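Local coordinates for ABC transporter sugar binding protein (Xanthomonas axonopodis pv. citri, PDB 3UOR) that probably binds maltose or related sugars in the periplasm as the solute-binding component of an ABC transporter, at residues A[167-172]-A[227-232]. Numbering follows the deposited sequence.
Sequences AEMEQV and LGFYDN
Phe229 reaches across to helix 166-180 and is met along its ring edge by two neighbours, Met169 and Glu170. The Met169 sulfur forms an edge-on Met-aromatic contact, with SD 4.0 Å from Phe229 CZ. On the CD1–CE1 side, Glu170 runs alongside the ring, head to tail with it: its CG packs 3.7 Å from Phe229 CE1, and OE2 lies near the ring plane, 3.4 Å from Phe229 CD1. The carboxylate is tilted only 13° from the ring.

The polar bridge is a water. It donates to Glu170 OE2 (2.6 Å) and to the backbone Phe229 O (2.9 Å), and accepts from Asn232 ND2 (3.0 Å), joining helices that share no direct hydrogen bond here. Asn232, its CG turned opposite the backbone N (chi1 -174°), extends its amide to this water, while its OD1 is hydrogen-bonded to Gln236 NE2.

Outside the two segments, Trp166 stacks on the Phe229 ring, Phe200 meets it edge-to-face, and Trp238 touches both Glu170 and Asn232. The segments run nearly parallel, their axes 12.1 Å apart at closest approach, a spacing bridged by side chains and the water. Through Leu227, helix 221-235 also packs on helices 377-394 and 398-412, tying helix 166-180 to this helical layer.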
loop_
_atom_site.group_PDB
_atom_site.type_symbol
_atom_site.label_atom_id
_atom_site.label_comp_id
_atom_site.label_asym_id
_atom_site.label_seq_id
_atom_site.Cartn_x
_atom_site.Cartn_y
_atom_site.Cartn_z
ATOM N N ALA A 167 -12.977 12.567 14.582
ATOM C CA ALA A 167 -14.216 12.851 15.320
ATOM C C ALA A 167 -15.427 12.951 14.395
ATOM O O ALA A 167 -16.498 12.425 14.706
ATOM C CB ALA A 167 -14.089 14.116 16.160
ATOM N N GLU A 168 -15.264 13.630 13.260
ATOM C CA GLU A 168 -16.329 13.684 12.258
ATOM C C GLU A 168 -16.676 12.262 11.783
ATOM O O GLU A 168 -17.837 11.922 11.572
ATOM C CB GLU A 168 -15.901 14.543 11.060
ATOM C CG GLU A 168 -15.675 16.015 11.399
ATOM C CD GLU A 168 -15.024 16.804 10.273
ATOM O OE1 GLU A 168 -14.640 16.195 9.233
ATOM O OE2 GLU A 168 -14.903 18.041 10.431
ATOM N N MET A 169 -15.659 11.432 11.605
ATOM C CA MET A 169 -15.897 10.075 11.145
ATOM C C MET A 169 -16.747 9.313 12.172
ATOM O O MET A 169 -17.694 8.589 11.812
ATOM C CB MET A 169 -14.577 9.344 10.889
ATOM C CG MET A 169 -14.777 8.065 10.081
ATOM S SD MET A 169 -13.264 7.131 9.885
ATOM C CE MET A 169 -13.939 5.673 9.103
ATOM N N GLU A 170 -16.419 9.487 13.453
ATOM C CA GLU A 170 -17.180 8.817 14.513
ATOM C C GLU A 170 -18.659 9.236 14.514
ATOM O O GLU A 170 -19.560 8.390 14.593
ATOM C CB GLU A 170 -16.535 9.069 15.882
ATOM C CG GLU A 170 -15.115 8.526 15.955
ATOM C CD GLU A 170 -14.627 8.388 17.390
ATOM O OE1 GLU A 170 -15.141 9.099 18.275
ATOM O OE2 GLU A 170 -13.721 7.570 17.636
ATOM N N GLN A 171 -18.911 10.538 14.405
ATOM C CA GLN A 171 -20.285 11.043 14.356
ATOM C C GLN A 171 -21.043 10.530 13.133
ATOM O O GLN A 171 -22.190 10.134 13.246
ATOM C CB GLN A 171 -20.306 12.562 14.385
ATOM C CG GLN A 171 -19.785 13.115 15.679
ATOM C CD GLN A 171 -20.698 12.745 16.818
ATOM O OE1 GLN A 171 -21.920 12.869 16.706
ATOM N NE2 GLN A 171 -20.121 12.267 17.913
ATOM N N VAL A 172 -20.402 10.528 11.965
ATOM C CA VAL A 172 -21.054 10.000 10.760
ATOM C C VAL A 172 -21.373 8.508 10.934
ATOM O O VAL A 172 -22.468 8.042 10.617
ATOM C CB VAL A 172 -20.181 10.176 9.500
ATOM C CG1 VAL A 172 -20.776 9.387 8.351
ATOM C CG2 VAL A 172 -20.042 11.664 9.137
ATOM N N LEU A 227 -4.705 2.355 18.076
ATOM C CA LEU A 227 -5.399 1.200 18.661
ATOM C C LEU A 227 -6.742 1.606 19.268
ATOM O O LEU A 227 -7.765 0.953 19.053
ATOM C CB LEU A 227 -4.541 0.500 19.739
ATOM C CG LEU A 227 -5.180 -0.763 20.346
ATOM C CD1 LEU A 227 -5.477 -1.772 19.204
ATOM C CD2 LEU A 227 -4.242 -1.385 21.390
ATOM N N GLY A 228 -6.744 2.696 20.019
ATOM C CA GLY A 228 -7.981 3.159 20.629
ATOM C C GLY A 228 -9.082 3.455 19.617
ATOM O O GLY A 228 -10.227 2.981 19.751
ATOM N N PHE A 229 -8.733 4.248 18.601
ATOM C CA PHE A 229 -9.676 4.661 17.546
ATOM C C PHE A 229 -10.202 3.434 16.778
ATOM O O PHE A 229 -11.401 3.284 16.557
ATOM C CB PHE A 229 -8.969 5.637 16.587
ATOM C CG PHE A 229 -9.842 6.166 15.481
ATOM C CD1 PHE A 229 -10.960 6.942 15.767
ATOM C CD2 PHE A 229 -9.510 5.931 14.149
ATOM C CE1 PHE A 229 -11.756 7.448 14.744
ATOM C CE2 PHE A 229 -10.287 6.427 13.123
ATOM C CZ PHE A 229 -11.419 7.197 13.412
ATOM N N TYR A 230 -9.288 2.548 16.390
ATOM C CA TYR A 230 -9.635 1.329 15.664
ATOM C C TYR A 230 -10.519 0.363 16.502
ATOM O O TYR A 230 -11.571 -0.090 16.048
ATOM C CB TYR A 230 -8.330 0.644 15.233
ATOM C CG TYR A 230 -8.466 -0.703 14.567
ATOM C CD1 TYR A 230 -8.716 -0.803 13.194
ATOM C CD2 TYR A 230 -8.282 -1.886 15.288
ATOM C CE1 TYR A 230 -8.797 -2.045 12.569
ATOM C CE2 TYR A 230 -8.372 -3.135 14.669
ATOM C CZ TYR A 230 -8.617 -3.203 13.306
ATOM O OH TYR A 230 -8.701 -4.415 12.663
ATOM N N ASP A 231 -10.106 0.056 17.722
ATOM C CA ASP A 231 -10.896 -0.846 18.580
ATOM C C ASP A 231 -12.293 -0.268 18.839
ATOM O O ASP A 231 -13.303 -0.980 18.790
ATOM C CB ASP A 231 -10.166 -1.068 19.899
ATOM C CG ASP A 231 -10.869 -2.072 20.802
ATOM O OD1 ASP A 231 -11.489 -3.029 20.285
ATOM O OD2 ASP A 231 -10.767 -1.908 22.033
ATOM N N ASN A 232 -12.355 1.035 19.092
ATOM C CA ASN A 232 -13.633 1.678 19.400
ATOM C C ASN A 232 -14.716 1.409 18.350
ATOM O O ASN A 232 -15.880 1.274 18.694
ATOM C CB ASN A 232 -13.455 3.187 19.590
ATOM C CG ASN A 232 -14.726 3.860 20.054
ATOM O OD1 ASN A 232 -15.230 3.581 21.141
ATOM N ND2 ASN A 232 -15.249 4.764 19.238
HETATM O O HOH W 1 -13.576 5.113 16.797
#